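Local atomic coordinates of CCMAN5 (Cellulosimicrobium cellulans, PDB entry 2XSG), a protein that hydrolyses alpha-mannosidic linkages as a family 92 glycoside hydrolase and probably removes the mannose capping phosphate on yeast-type glycans, exposing mannose-6-phosphate. Residues A284-T289 with H314-F319; A320-A325 with R372-S377; A29-N34 with N66-G71; R309-H314 with P692-T697. All coordinates share one frame; numbering follows the deposited sequence.

Contact 1: A284-T289 with H314-F319; sequences AEWNAT and HLYRMF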
loop_
_atom_site.group_PDB
_atom_site.type_symbol
_atom_site.label_atom_id
_atom_site.label_comp_id
_atom_site.label_asym_id
_atom_site.label_seq_id
_atom_site.Cartn_x
_atom_site.Cartn_y
_atom_site.Cartn_z
ATOM N N ALA A 284 20.308 4.519 -7.848
ATOM C CA ALA A 284 21.213 3.717 -7.020
ATOM C C ALA A 284 20.588 3.368 -5.678
ATOM O O ALA A 284 20.700 2.237 -5.208
ATOM C CB ALA A 284 22.570 4.429 -6.816
ATOM N N GLU A 285 19.944 4.341 -5.052
ATOM C CA GLU A 285 19.182 4.063 -3.841
ATOM C C GLU A 285 18.137 2.941 -4.076
ATOM O O GLU A 285 17.977 2.052 -3.223
ATOM C CB GLU A 285 18.551 5.355 -3.295
ATOM C CG GLU A 285 17.788 5.172 -1.993
ATOM C CD GLU A 285 17.146 6.465 -1.490
ATOM O OE1 GLU A 285 17.439 7.551 -2.067
ATOM O OE2 GLU A 285 16.349 6.380 -0.515
ATOM N N TRP A 286 17.457 2.957 -5.228
ATOM C CA TRP A 286 16.488 1.891 -5.528
ATOM C C TRP A 286 17.175 0.546 -5.695
ATOM O O TRP A 286 16.681 -0.474 -5.212
ATOM C CB TRP A 286 15.629 2.211 -6.753
ATOM C CG TRP A 286 14.370 2.946 -6.389
ATOM C CD1 TRP A 286 14.044 4.234 -6.718
ATOM C CD2 TRP A 286 13.269 2.439 -5.613
ATOM N NE1 TRP A 286 12.800 4.557 -6.212
ATOM C CE2 TRP A 286 12.310 3.479 -5.517
ATOM C CE3 TRP A 286 13.011 1.218 -4.968
ATOM C CZ2 TRP A 286 11.110 3.329 -4.815
ATOM C CZ3 TRP A 286 11.806 1.066 -4.265
ATOM C CH2 TRP A 286 10.873 2.115 -4.199
ATOM N N ASN A 287 18.320 0.556 -6.388
ATOM C CA ASN A 287 19.096 -0.668 -6.598
ATOM C C ASN A 287 19.584 -1.306 -5.288
ATOM O O ASN A 287 19.638 -2.536 -5.179
ATOM C CB ASN A 287 20.263 -0.427 -7.562
ATOM C CG ASN A 287 19.855 -0.561 -9.016
ATOM O OD1 ASN A 287 18.948 -1.315 -9.355
ATOM N ND2 ASN A 287 20.531 0.175 -9.887
ATOM N N ALA A 288 19.934 -0.471 -4.309
ATOM C CA ALA A 288 20.304 -0.949 -2.982
ATOM C C ALA A 288 19.097 -1.549 -2.261
ATOM O O ALA A 288 19.204 -2.612 -1.640
ATOM C CB ALA A 288 20.925 0.184 -2.135
ATOM N N THR A 289 17.957 -0.871 -2.347
ATOM C CA THR A 289 16.709 -1.345 -1.742
ATOM C C THR A 289 16.227 -2.660 -2.384
ATOM O O THR A 289 15.959 -3.648 -1.689
ATOM C CB THR A 289 15.602 -0.260 -1.862
ATOM O OG1 THR A 289 16.017 0.921 -1.155
ATOM C CG2 THR A 289 14.259 -0.768 -1.313
ATOM N N HIS A 314 6.782 -5.489 -7.956
ATOM C CA HIS A 314 6.019 -5.510 -6.710
ATOM C C HIS A 314 6.897 -5.288 -5.475
ATOM O O HIS A 314 6.433 -4.717 -4.467
ATOM C CB HIS A 314 5.144 -6.765 -6.593
ATOM C CG HIS A 314 4.056 -6.818 -7.620
ATOM N ND1 HIS A 314 3.133 -5.807 -7.772
ATOM C CD2 HIS A 314 3.760 -7.740 -8.566
ATOM C CE1 HIS A 314 2.310 -6.105 -8.758
ATOM N NE2 HIS A 314 2.660 -7.280 -9.247
ATOM N N LEU A 315 8.163 -5.700 -5.540
ATOM C CA LEU A 315 9.087 -5.300 -4.480
ATOM C C LEU A 315 9.196 -3.758 -4.446
ATOM O O LEU A 315 9.154 -3.132 -3.361
ATOM C CB LEU A 315 10.464 -5.951 -4.648
ATOM C CG LEU A 315 11.465 -5.879 -3.489
ATOM C CD1 LEU A 315 10.958 -6.607 -2.228
ATOM C CD2 LEU A 315 12.833 -6.424 -3.892
ATOM N N TYR A 316 9.312 -3.146 -5.627
ATOM C CA TYR A 316 9.323 -1.681 -5.731
ATOM C C TYR A 316 8.079 -1.071 -5.044
ATOM O O TYR A 316 8.189 -0.154 -4.256
ATOM C CB TYR A 316 9.458 -1.262 -7.199
ATOM C CG TYR A 316 9.104 0.177 -7.517
ATOM C CD1 TYR A 316 10.044 1.206 -7.374
ATOM C CD2 TYR A 316 7.836 0.508 -7.982
ATOM C CE1 TYR A 316 9.709 2.542 -7.674
ATOM C CE2 TYR A 316 7.497 1.827 -8.278
ATOM C CZ TYR A 316 8.434 2.838 -8.127
ATOM O OH TYR A 316 8.093 4.145 -8.430
ATOM N N ARG A 317 6.910 -1.629 -5.331
ATOM C CA ARG A 317 5.646 -1.151 -4.767
ATOM C C ARG A 317 5.557 -1.351 -3.247
ATOM O O ARG A 317 4.857 -0.600 -2.564
ATOM C CB ARG A 317 4.473 -1.868 -5.433
ATOM C CG ARG A 317 4.288 -1.615 -6.925
ATOM C CD ARG A 317 4.008 -0.156 -7.195
ATOM N NE ARG A 317 3.582 0.064 -8.569
ATOM C CZ ARG A 317 3.605 1.241 -9.195
ATOM N NH1 ARG A 317 4.044 2.332 -8.576
ATOM N NH2 ARG A 317 3.194 1.319 -10.451
ATOM N N MET A 318 6.249 -2.364 -2.727
ATOM C CA MET A 318 6.281 -2.631 -1.284
ATOM C C MET A 318 6.964 -1.529 -0.454
ATOM O O MET A 318 6.634 -1.349 0.720
ATOM C CB MET A 318 6.916 -3.997 -0.990
ATOM C CG MET A 318 7.081 -4.293 0.510
ATOM S SD MET A 318 7.930 -5.874 0.793
ATOM C CE MET A 318 7.453 -6.674 -0.679
ATOM N N PHE A 319 7.885 -0.793 -1.074
ATOM C CA PHE A 319 8.593 0.312 -0.418
ATOM C C PHE A 319 8.024 1.691 -0.828
ATOM O O PHE A 319 8.733 2.513 -1.408
ATOM C CB PHE A 319 10.110 0.234 -0.732
ATOM C CG PHE A 319 10.817 -0.926 -0.066
ATOM C CD1 PHE A 319 11.464 -0.756 1.159
ATOM C CD2 PHE A 319 10.841 -2.179 -0.659
ATOM C CE1 PHE A 319 12.132 -1.833 1.793
ATOM C CE2 PHE A 319 11.490 -3.269 -0.044
ATOM C CZ PHE A 319 12.135 -3.098 1.177
#
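Trp286 of helix 275-290 lays its indole against Tyr316 of helix 306-318 and against Phe319. The helices pass with CA of Trp286 8.0 Å from CA of Tyr316, a gap that large side chains fill. From CB the indole swings toward the second helix. At the ring fusion, CD2 lies 3.9 Å from Tyr316 CD1, and CE2 comes to 3.5 Å of Tyr316 CE1. NE1 serves another purpose, donating a hydrogen bond to the backbone carbonyl of Gln31. Farther along the six-membered ring, CZ2 approaches Tyr316 CE1 at 3.3 Å, while CH2 also meets the backbone O of Phe319 at 3.5 Å and CZ3 rests 4.0 Å from Phe319 CB. Tyr316 thus sits over one indole face, displaced toward the rim, but the planes of the Trp286 six-membered ring and the Tyr316 ring are inclined by 46°, an oblique meeting.

Beside this pair, Thr289 CG2 forms a CH-pi contact 3.6 Å from the Phe319 ring centroid and only 8° off its normal. The torsion explains it: with OG1 anti to the carbonyl carbon (chi1 -61°), the hydroxyl turns back to bond Glu285 O at 3.1 Å, and the methyl is presented to the ring. A leucine in place of Trp286 would probably leave Tyr316 CD1 and CE1 without their aromatic partner and the Gln31 carbonyl without its indole donor. With no hydrogen bond joining the two segments, their cohesion must come from apolar and pi contacts, Thr289 OG1 bonding within its own helix and Trp286 NE1 bonding Gln31 O.

Contact 2: A320-A325 with R372-S377; sequences AMPMNA and RDMVQS
Pro322 and Met374 make a small, purely apolar contact in the catalytic domain, where the loop leading into strand 323-324 passes the flank of helix 368-387. Their CA atoms are 7.4 Å apart, and no hydrogen bond joins the two segments. Met374 CG is anti to the carbonyl carbon (chi1 -68°) and the chain runs extended beyond it, so that the thioether reaches out from the helix and passes obliquely across the CG-CD side of the proline ring. The contact is spread along this chain: CG of Met374 is 3.9 Å from CG of Pro322, and both SD and CE of Met374 lie 3.8 Å from Pro322 CD. The peptide bond between Met321 and Pro322 is cis, and Pro322 directs its CB toward the helix while Met321 directs its own away. An alanine in place of Met374 would probably open a gap beside CD and CG of Pro322, since SD and CE, which lie against CD, would be gone.

Within the helix, Ser377 OG bonds Asp373 O at 2.6 Å from above the carbonyl plane, and Ser377 N reaches the same oxygen from the opposite face. That hydroxyl also takes a hydrogen bond from Tyr348 N, linking the helix to strand 348-349, the antiparallel partner of strand 323-324. Phe360 of helix 353-366 touches both Pro322 and Met374, so the contact lies where two helices meet this two-stranded sheet.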
loop_
_atom_site.group_PDB
_atom_site.type_symbol
_atom_site.label_atom_id
_atom_site.label_comp_id
_atom_site.label_asym_id
_atom_site.label_seq_id
_atom_site.Cartn_x
_atom_site.Cartn_y
_atom_site.Cartn_z
ATOM N N ALA A 320 6.745 1.921 -0.538
ATOM C CA ALA A 320 6.096 3.209 -0.815
ATOM C C ALA A 320 5.471 3.836 0.434
ATOM O O ALA A 320 5.711 5.004 0.720
ATOM C CB ALA A 320 5.056 3.061 -1.886
ATOM N N MET A 321 4.645 3.079 1.156
ATOM C CA MET A 321 3.899 3.625 2.292
ATOM C C MET A 321 4.065 2.716 3.508
ATOM O O MET A 321 4.164 1.509 3.334
ATOM C CB MET A 321 2.411 3.757 1.952
ATOM C CG MET A 321 2.063 4.918 0.999
ATOM S SD MET A 321 0.362 4.840 0.355
ATOM C CE MET A 321 -0.642 5.078 1.820
ATOM N N PRO A 322 4.108 3.290 4.733
ATOM C CA PRO A 322 4.068 4.726 5.032
ATOM C C PRO A 322 5.282 5.495 4.491
ATOM O O PRO A 322 6.353 4.909 4.288
ATOM C CB PRO A 322 4.013 4.770 6.570
ATOM C CG PRO A 322 4.649 3.477 7.004
ATOM C CD PRO A 322 4.196 2.484 5.965
ATOM N N MET A 323 5.099 6.796 4.253
ATOM C CA MET A 323 6.131 7.627 3.640
ATOM C C MET A 323 7.008 8.244 4.706
ATOM O O MET A 323 6.557 8.476 5.829
ATOM C CB MET A 323 5.526 8.781 2.833
ATOM C CG MET A 323 4.325 8.466 1.979
ATOM S SD MET A 323 3.646 10.053 1.428
ATOM C CE MET A 323 1.915 9.696 1.589
ATOM N N ASN A 324 8.255 8.523 4.342
ATOM C CA ASN A 324 9.161 9.272 5.215
ATOM C C ASN A 324 8.525 10.642 5.481
ATOM O O ASN A 324 8.374 11.451 4.560
ATOM C CB ASN A 324 10.541 9.391 4.547
ATOM C CG ASN A 324 11.615 9.975 5.461
ATOM O OD1 ASN A 324 11.343 10.796 6.351
ATOM N ND2 ASN A 324 12.865 9.584 5.206
ATOM N N ALA A 325 8.094 10.861 6.722
ATOM C CA ALA A 325 7.511 12.138 7.173
ATOM C C ALA A 325 8.449 12.927 8.106
ATOM O O ALA A 325 8.000 13.751 8.900
ATOM C CB ALA A 325 6.182 11.888 7.856
ATOM N N ARG A 372 11.122 -1.666 11.868
ATOM C CA ARG A 372 11.231 -1.164 13.228
ATOM C C ARG A 372 10.866 0.333 13.263
ATOM O O ARG A 372 10.076 0.757 14.108
ATOM C CB ARG A 372 12.616 -1.415 13.840
ATOM C CG ARG A 372 12.661 -1.054 15.341
ATOM C CD ARG A 372 14.051 -1.098 16.016
ATOM N NE ARG A 372 13.867 -1.051 17.477
ATOM C CZ ARG A 372 13.642 0.067 18.171
ATOM N NH1 ARG A 372 13.609 1.251 17.557
ATOM N NH2 ARG A 372 13.455 0.014 19.487
ATOM N N ASP A 373 11.403 1.124 12.336
ATOM C CA ASP A 373 11.123 2.568 12.362
ATOM C C ASP A 373 9.632 2.846 12.152
ATOM O O ASP A 373 9.058 3.728 12.784
ATOM C CB ASP A 373 11.962 3.336 11.340
ATOM C CG ASP A 373 13.387 3.640 11.834
ATOM O OD1 ASP A 373 13.795 3.181 12.927
ATOM O OD2 ASP A 373 14.103 4.348 11.095
ATOM N N MET A 374 9.009 2.077 11.259
ATOM C CA MET A 374 7.584 2.201 11.024
ATOM C C MET A 374 6.744 1.927 12.277
ATOM O O MET A 374 5.796 2.657 12.566
ATOM C CB MET A 374 7.175 1.275 9.885
ATOM C CG MET A 374 7.729 1.707 8.538
ATOM S SD MET A 374 7.217 0.554 7.256
ATOM C CE MET A 374 7.792 1.387 5.769
ATOM N N VAL A 375 7.084 0.864 13.010
ATOM C CA VAL A 375 6.341 0.512 14.207
ATOM C C VAL A 375 6.557 1.569 15.285
ATOM O O VAL A 375 5.605 1.981 15.949
ATOM C CB VAL A 375 6.698 -0.901 14.734
ATOM C CG1 VAL A 375 5.923 -1.192 16.028
ATOM C CG2 VAL A 375 6.377 -1.978 13.640
ATOM N N GLN A 376 7.805 2.008 15.444
ATOM C CA GLN A 376 8.124 3.078 16.381
ATOM C C GLN A 376 7.325 4.330 16.038
ATOM O O GLN A 376 6.834 5.030 16.931
ATOM C CB GLN A 376 9.624 3.396 16.395
ATOM C CG GLN A 376 10.037 4.528 17.402
ATOM C CD GLN A 376 9.790 4.189 18.874
ATOM O OE1 GLN A 376 10.711 3.783 19.589
ATOM N NE2 GLN A 376 8.551 4.391 19.343
ATOM N N SER A 377 7.195 4.596 14.740
ATOM C CA SER A 377 6.458 5.772 14.267
ATOM C C SER A 377 4.985 5.642 14.613
ATOM O O SER A 377 4.345 6.615 15.053
ATOM C CB SER A 377 6.644 5.943 12.761
ATOM O OG SER A 377 8.023 6.097 12.451
#

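Contact 3: A29-N34 with N66-G71; sequences AAQAPN and NLDGVG
Gln31 and Asp68 form a buried contact between two irregular loops of the N-terminal domain, one leading to strand 40-44 and the other running from strand 58-63 to strand 80-84. Their side chains approach from opposite directions, and Gln31 NE2 donates to Asp68 OD2 at 3.4 Å. The N-H...O angle of 163° is fairly straight, but the length makes this a weak hydrogen bond, and the amide and carboxylate planes are turned 45° against each other. Gln31 reaches across because its CG stands between the backbone N and the carbonyl carbon (chi1 52°), with the chain extended beyond.

The other carboxylate oxygen, OD1, forms a salt bridge with Lys38, so both carboxylate oxygens have a partner, OD1 the stronger one. In family 92 enzymes the active site lies between the N-terminal beta-sandwich domain and the helical catalytic domain, and the loop 66-71 fits such a boundary: the backbones of Asp68 and Gly69 bond those of Ala663 and Asp662, the latter a calcium ligand, and Gly71 N bonds a buffer molecule probably carried over from crystallisation. At the start of that loop, Asn66 OD1 accepts from Leu67 N at 2.9 Å in its carbonyl plane, while ND2 of Asn66 bonds Thr50 O.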
loop_
_atom_site.group_PDB
_atom_site.type_symbol
_atom_site.label_atom_id
_atom_site.label_comp_id
_atom_site.label_asym_id
_atom_site.label_seq_id
_atom_site.Cartn_x
_atom_site.Cartn_y
_atom_site.Cartn_z
ATOM N N ALA A 29 4.532 7.586 -11.107
ATOM C CA ALA A 29 5.259 8.737 -10.528
ATOM C C ALA A 29 6.725 8.486 -10.192
ATOM O O ALA A 29 7.091 7.411 -9.680
ATOM C CB ALA A 29 4.537 9.240 -9.280
ATOM N N ALA A 30 7.557 9.486 -10.453
ATOM C CA ALA A 30 8.950 9.430 -10.014
ATOM C C ALA A 30 8.980 9.535 -8.488
ATOM O O ALA A 30 8.417 10.471 -7.909
ATOM C CB ALA A 30 9.773 10.552 -10.652
ATOM N N GLN A 31 9.588 8.549 -7.838
ATOM C CA GLN A 31 9.661 8.558 -6.381
ATOM C C GLN A 31 10.841 7.767 -5.834
ATOM O O GLN A 31 11.282 6.793 -6.454
ATOM C CB GLN A 31 8.334 8.087 -5.754
ATOM C CG GLN A 31 7.778 6.758 -6.270
ATOM C CD GLN A 31 6.318 6.594 -5.912
ATOM O OE1 GLN A 31 5.668 7.563 -5.549
ATOM N NE2 GLN A 31 5.785 5.385 -6.039
ATOM N N ALA A 32 11.357 8.200 -4.684
ATOM C CA ALA A 32 12.418 7.459 -4.001
ATOM C C ALA A 32 11.770 6.387 -3.128
ATOM O O ALA A 32 10.556 6.440 -2.896
ATOM C CB ALA A 32 13.265 8.403 -3.147
ATOM N N PRO A 33 12.571 5.432 -2.606
ATOM C CA PRO A 33 11.978 4.441 -1.696
ATOM C C PRO A 33 11.280 5.117 -0.494
ATOM O O PRO A 33 11.882 5.959 0.170
ATOM C CB PRO A 33 13.187 3.612 -1.243
ATOM C CG PRO A 33 14.134 3.706 -2.382
ATOM C CD PRO A 33 13.987 5.136 -2.882
ATOM N N ASN A 34 10.010 4.773 -0.262
ATOM C CA ASN A 34 9.207 5.397 0.805
ATOM C C ASN A 34 9.238 6.927 0.779
ATOM O O ASN A 34 9.193 7.578 1.811
ATOM C CB ASN A 34 9.653 4.871 2.185
ATOM C CG ASN A 34 9.324 3.413 2.379
ATOM O OD1 ASN A 34 8.212 3.063 2.800
ATOM N ND2 ASN A 34 10.274 2.548 2.068
ATOM N N ASN A 66 0.944 12.241 -3.221
ATOM C CA ASN A 66 0.069 11.163 -3.627
ATOM C C ASN A 66 -0.028 10.033 -2.613
ATOM O O ASN A 66 0.680 10.038 -1.595
ATOM C CB ASN A 66 0.536 10.613 -4.977
ATOM C CG ASN A 66 -0.599 10.497 -5.964
ATOM O OD1 ASN A 66 -1.659 9.943 -5.643
ATOM N ND2 ASN A 66 -0.395 11.030 -7.171
ATOM N N LEU A 67 -0.911 9.082 -2.923
ATOM C CA LEU A 67 -1.104 7.865 -2.146
ATOM C C LEU A 67 -1.194 6.694 -3.110
ATOM O O LEU A 67 -1.913 6.757 -4.109
ATOM C CB LEU A 67 -2.408 7.937 -1.343
ATOM C CG LEU A 67 -2.512 8.973 -0.231
ATOM C CD1 LEU A 67 -3.891 8.910 0.426
ATOM C CD2 LEU A 67 -1.397 8.777 0.794
ATOM N N ASP A 68 -0.505 5.606 -2.798
ATOM C CA ASP A 68 -0.457 4.479 -3.731
ATOM C C ASP A 68 -1.600 3.519 -3.523
ATOM O O ASP A 68 -1.826 3.044 -2.410
ATOM C CB ASP A 68 0.863 3.729 -3.609
ATOM C CG ASP A 68 2.048 4.641 -3.736
ATOM O OD1 ASP A 68 2.257 5.428 -2.791
ATOM O OD2 ASP A 68 2.769 4.580 -4.763
ATOM N N GLY A 69 -2.332 3.260 -4.600
ATOM C CA GLY A 69 -3.323 2.198 -4.635
ATOM C C GLY A 69 -4.547 2.363 -3.769
ATOM O O GLY A 69 -5.193 1.375 -3.429
ATOM N N VAL A 70 -4.896 3.596 -3.417
ATOM C CA VAL A 70 -6.057 3.825 -2.548
ATOM C C VAL A 70 -7.341 3.992 -3.372
ATOM O O VAL A 70 -7.275 4.152 -4.595
ATOM C CB VAL A 70 -5.839 5.001 -1.582
ATOM C CG1 VAL A 70 -4.624 4.723 -0.697
ATOM C CG2 VAL A 70 -5.667 6.303 -2.337
ATOM N N GLY A 71 -8.491 3.946 -2.699
ATOM C CA GLY A 71 -9.802 4.010 -3.366
ATOM C C GLY A 71 -10.353 5.432 -3.405
ATOM O O GLY A 71 -9.576 6.395 -3.426
#

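Contact 4: R309-H314 with P692-T697; sequences RLFYTH and PFFDST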
loop_
_atom_site.group_PDB
_atom_site.type_symbol
_atom_site.label_atom_id
_atom_site.label_comp_id
_atom_site.label_asym_id
_atom_site.label_seq_id
_atom_site.Cartn_x
_atom_site.Cartn_y
_atom_site.Cartn_z
ATOM N N ARG A 309 10.441 -9.939 -13.474
ATOM C CA ARG A 309 10.072 -8.526 -13.590
ATOM C C ARG A 309 8.886 -8.191 -12.673
ATOM O O ARG A 309 8.855 -7.136 -12.020
ATOM C CB ARG A 309 9.738 -8.179 -15.035
ATOM C CG ARG A 309 10.949 -7.960 -15.907
ATOM C CD ARG A 309 10.622 -8.253 -17.357
ATOM N NE ARG A 309 11.510 -7.547 -18.268
ATOM C CZ ARG A 309 12.721 -7.961 -18.632
ATOM N NH1 ARG A 309 13.233 -9.098 -18.153
ATOM N NH2 ARG A 309 13.434 -7.228 -19.474
ATOM N N LEU A 310 7.916 -9.103 -12.631
ATOM C CA LEU A 310 6.758 -8.962 -11.765
ATOM C C LEU A 310 7.202 -8.910 -10.321
ATOM O O LEU A 310 6.775 -8.028 -9.586
ATOM C CB LEU A 310 5.786 -10.120 -11.936
ATOM C CG LEU A 310 4.579 -9.925 -12.814
ATOM C CD1 LEU A 310 3.805 -11.253 -12.832
ATOM C CD2 LEU A 310 3.686 -8.745 -12.343
ATOM N N PHE A 311 8.076 -9.832 -9.909
ATOM C CA PHE A 311 8.621 -9.763 -8.558
ATOM C C PHE A 311 9.218 -8.387 -8.221
ATOM O O PHE A 311 8.844 -7.777 -7.203
ATOM C CB PHE A 311 9.651 -10.864 -8.305
ATOM C CG PHE A 311 10.225 -10.829 -6.940
ATOM C CD1 PHE A 311 9.539 -11.398 -5.870
ATOM C CD2 PHE A 311 11.433 -10.184 -6.697
ATOM C CE1 PHE A 311 10.057 -11.330 -4.596
ATOM C CE2 PHE A 311 11.951 -10.106 -5.417
ATOM C CZ PHE A 311 11.265 -10.689 -4.364
ATOM N N TYR A 312 10.152 -7.911 -9.049
ATOM C CA TYR A 312 10.861 -6.660 -8.747
ATOM C C TYR A 312 9.961 -5.415 -8.815
ATOM O O TYR A 312 10.168 -4.456 -8.064
ATOM C CB TYR A 312 12.179 -6.508 -9.535
ATOM C CG TYR A 312 13.264 -7.399 -8.942
ATOM C CD1 TYR A 312 13.853 -7.093 -7.695
ATOM C CD2 TYR A 312 13.670 -8.556 -9.588
ATOM C CE1 TYR A 312 14.815 -7.921 -7.137
ATOM C CE2 TYR A 312 14.632 -9.393 -9.042
ATOM C CZ TYR A 312 15.190 -9.074 -7.802
ATOM O OH TYR A 312 16.138 -9.899 -7.264
ATOM N N THR A 313 8.973 -5.454 -9.702
ATOM C CA THR A 313 7.969 -4.408 -9.799
ATOM C C THR A 313 7.181 -4.333 -8.480
ATOM O O THR A 313 6.951 -3.243 -7.945
ATOM C CB THR A 313 7.014 -4.651 -10.992
ATOM O OG1 THR A 313 7.759 -4.632 -12.226
ATOM C CG2 THR A 313 5.897 -3.591 -11.027
ATOM N N HIS A 314 6.782 -5.489 -7.956
ATOM C CA HIS A 314 6.019 -5.510 -6.710
ATOM C C HIS A 314 6.897 -5.288 -5.475
ATOM O O HIS A 314 6.433 -4.717 -4.467
ATOM C CB HIS A 314 5.144 -6.765 -6.593
ATOM C CG HIS A 314 4.056 -6.818 -7.620
ATOM N ND1 HIS A 314 3.133 -5.807 -7.772
ATOM C CD2 HIS A 314 3.760 -7.740 -8.566
ATOM C CE1 HIS A 314 2.310 -6.105 -8.758
ATOM N NE2 HIS A 314 2.660 -7.280 -9.247
ATOM N N PRO A 692 7.433 -21.493 -2.982
ATOM C CA PRO A 692 8.453 -20.557 -3.476
ATOM C C PRO A 692 8.577 -20.623 -4.998
ATOM O O PRO A 692 8.656 -21.725 -5.556
ATOM C CB PRO A 692 9.763 -21.031 -2.820
ATOM C CG PRO A 692 9.398 -22.028 -1.785
ATOM C CD PRO A 692 7.928 -22.376 -1.906
ATOM N N PHE A 693 8.601 -19.459 -5.653
ATOM C CA PHE A 693 8.575 -19.383 -7.122
ATOM C C PHE A 693 9.906 -19.681 -7.780
ATOM O O PHE A 693 9.928 -20.168 -8.900
ATOM C CB PHE A 693 8.179 -17.986 -7.639
ATOM C CG PHE A 693 6.845 -17.475 -7.169
ATOM C CD1 PHE A 693 5.985 -18.249 -6.394
ATOM C CD2 PHE A 693 6.434 -16.206 -7.569
ATOM C CE1 PHE A 693 4.767 -17.750 -5.989
ATOM C CE2 PHE A 693 5.218 -15.691 -7.163
ATOM C CZ PHE A 693 4.377 -16.466 -6.374
ATOM N N PHE A 694 11.002 -19.338 -7.111
ATOM C CA PHE A 694 12.308 -19.267 -7.776
ATOM C C PHE A 694 13.304 -20.309 -7.285
ATOM O O PHE A 694 13.224 -20.775 -6.142
ATOM C CB PHE A 694 12.892 -17.859 -7.639
ATOM C CG PHE A 694 11.967 -16.770 -8.136
ATOM C CD1 PHE A 694 11.586 -16.711 -9.466
ATOM C CD2 PHE A 694 11.476 -15.808 -7.273
ATOM C CE1 PHE A 694 10.726 -15.702 -9.922
ATOM C CE2 PHE A 694 10.617 -14.799 -7.721
ATOM C CZ PHE A 694 10.252 -14.744 -9.041
ATOM N N ASP A 695 14.241 -20.667 -8.158
ATOM C CA ASP A 695 15.274 -21.654 -7.839
ATOM C C ASP A 695 16.049 -21.269 -6.584
ATOM O O ASP A 695 16.320 -22.116 -5.746
ATOM C CB ASP A 695 16.234 -21.841 -9.020
ATOM C CG ASP A 695 15.526 -22.307 -10.259
ATOM O OD1 ASP A 695 14.596 -21.593 -10.691
ATOM O OD2 ASP A 695 15.885 -23.389 -10.788
ATOM N N SER A 696 16.400 -19.991 -6.473
ATOM C CA SER A 696 17.035 -19.454 -5.280
ATOM C C SER A 696 16.528 -18.027 -5.041
ATOM O O SER A 696 16.407 -17.240 -5.991
ATOM C CB SER A 696 18.565 -19.456 -5.435
ATOM O OG SER A 696 19.201 -18.909 -4.282
ATOM N N THR A 697 16.214 -17.716 -3.784
ATOM C CA THR A 697 15.876 -16.352 -3.365
ATOM C C THR A 697 16.671 -16.011 -2.085
ATOM O O THR A 697 16.570 -16.738 -1.095
ATOM C CB THR A 697 14.358 -16.194 -3.177
ATOM O OG1 THR A 697 13.713 -16.290 -4.461
ATOM C CG2 THR A 697 14.014 -14.870 -2.518
#
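The backbones of helix 306-318, which carries Phe311, and of the loop just before strand 696-700, which carries Phe694, stay well apart: the nearest CA atoms are those of Phe311 and Phe693 at 9.7 Å, so only long side chains can bridge the gap. At the start of the strand, Asp695 and Ser696 both face Asp296 of strand 293-296, a classic beta bulge. In the helix, Thr313 OG1 bonds Arg309 O at 2.7 Å, 41° out of the carbonyl plane, while Thr313 N reaches that oxygen from the opposite face. The hydroxyl also takes a hydrogen bond from Asp14 N.

The two phenylalanines form an offset edge-to-face pair: the edge of Phe694 turns toward the face of Phe311, with ring centroids 5.8 Å apart and planes at 85°. Phe694 CZ comes within 4.0 Å of Phe311 CB, and its CE2 lies 4.0 Å from Phe311 CD1, so the meeting is displaced toward the root of the Phe311 side chain. Phe311 CG is anti to the backbone N (chi1 -180°), which sends the ring out from the helix to meet Phe694.

Each ring has a sequence neighbour beside it. Phe311 CD2 stands 3.8 Å above the centre of the Tyr312 ring, and Phe693 CB lies over one face of Phe694.

Ile295 of strand 293-296 touches both Phe311 and Phe694, and Val293 adds to Phe311. Ala674 of helix 665-675 packs on Phe311 as well, setting the pair among two helices and the edge of the mixed sheet.

From the N terminus, contact 3 closes first, joining loops 29-34 and 66-71 of the N-terminal domain. Contact 1 then pairs helix 275-290 with helix 306-318, and contact 2 follows in series, bringing the loop around strand 323-324 to helix 368-387. Contact 4 opens at 309-314, inside the loop closed by contact 1, and closes only at 692-697; it therefore crosses contact 1, shares His314 with it, and encloses contact 2. Although early in sequence, contact 3 touches two later ones: Asn34 probably bonds Phe319 and Asn324 through backbone atoms. Contact 4 extends the cluster from helix 306-318 to the mixed sheet near the C terminus.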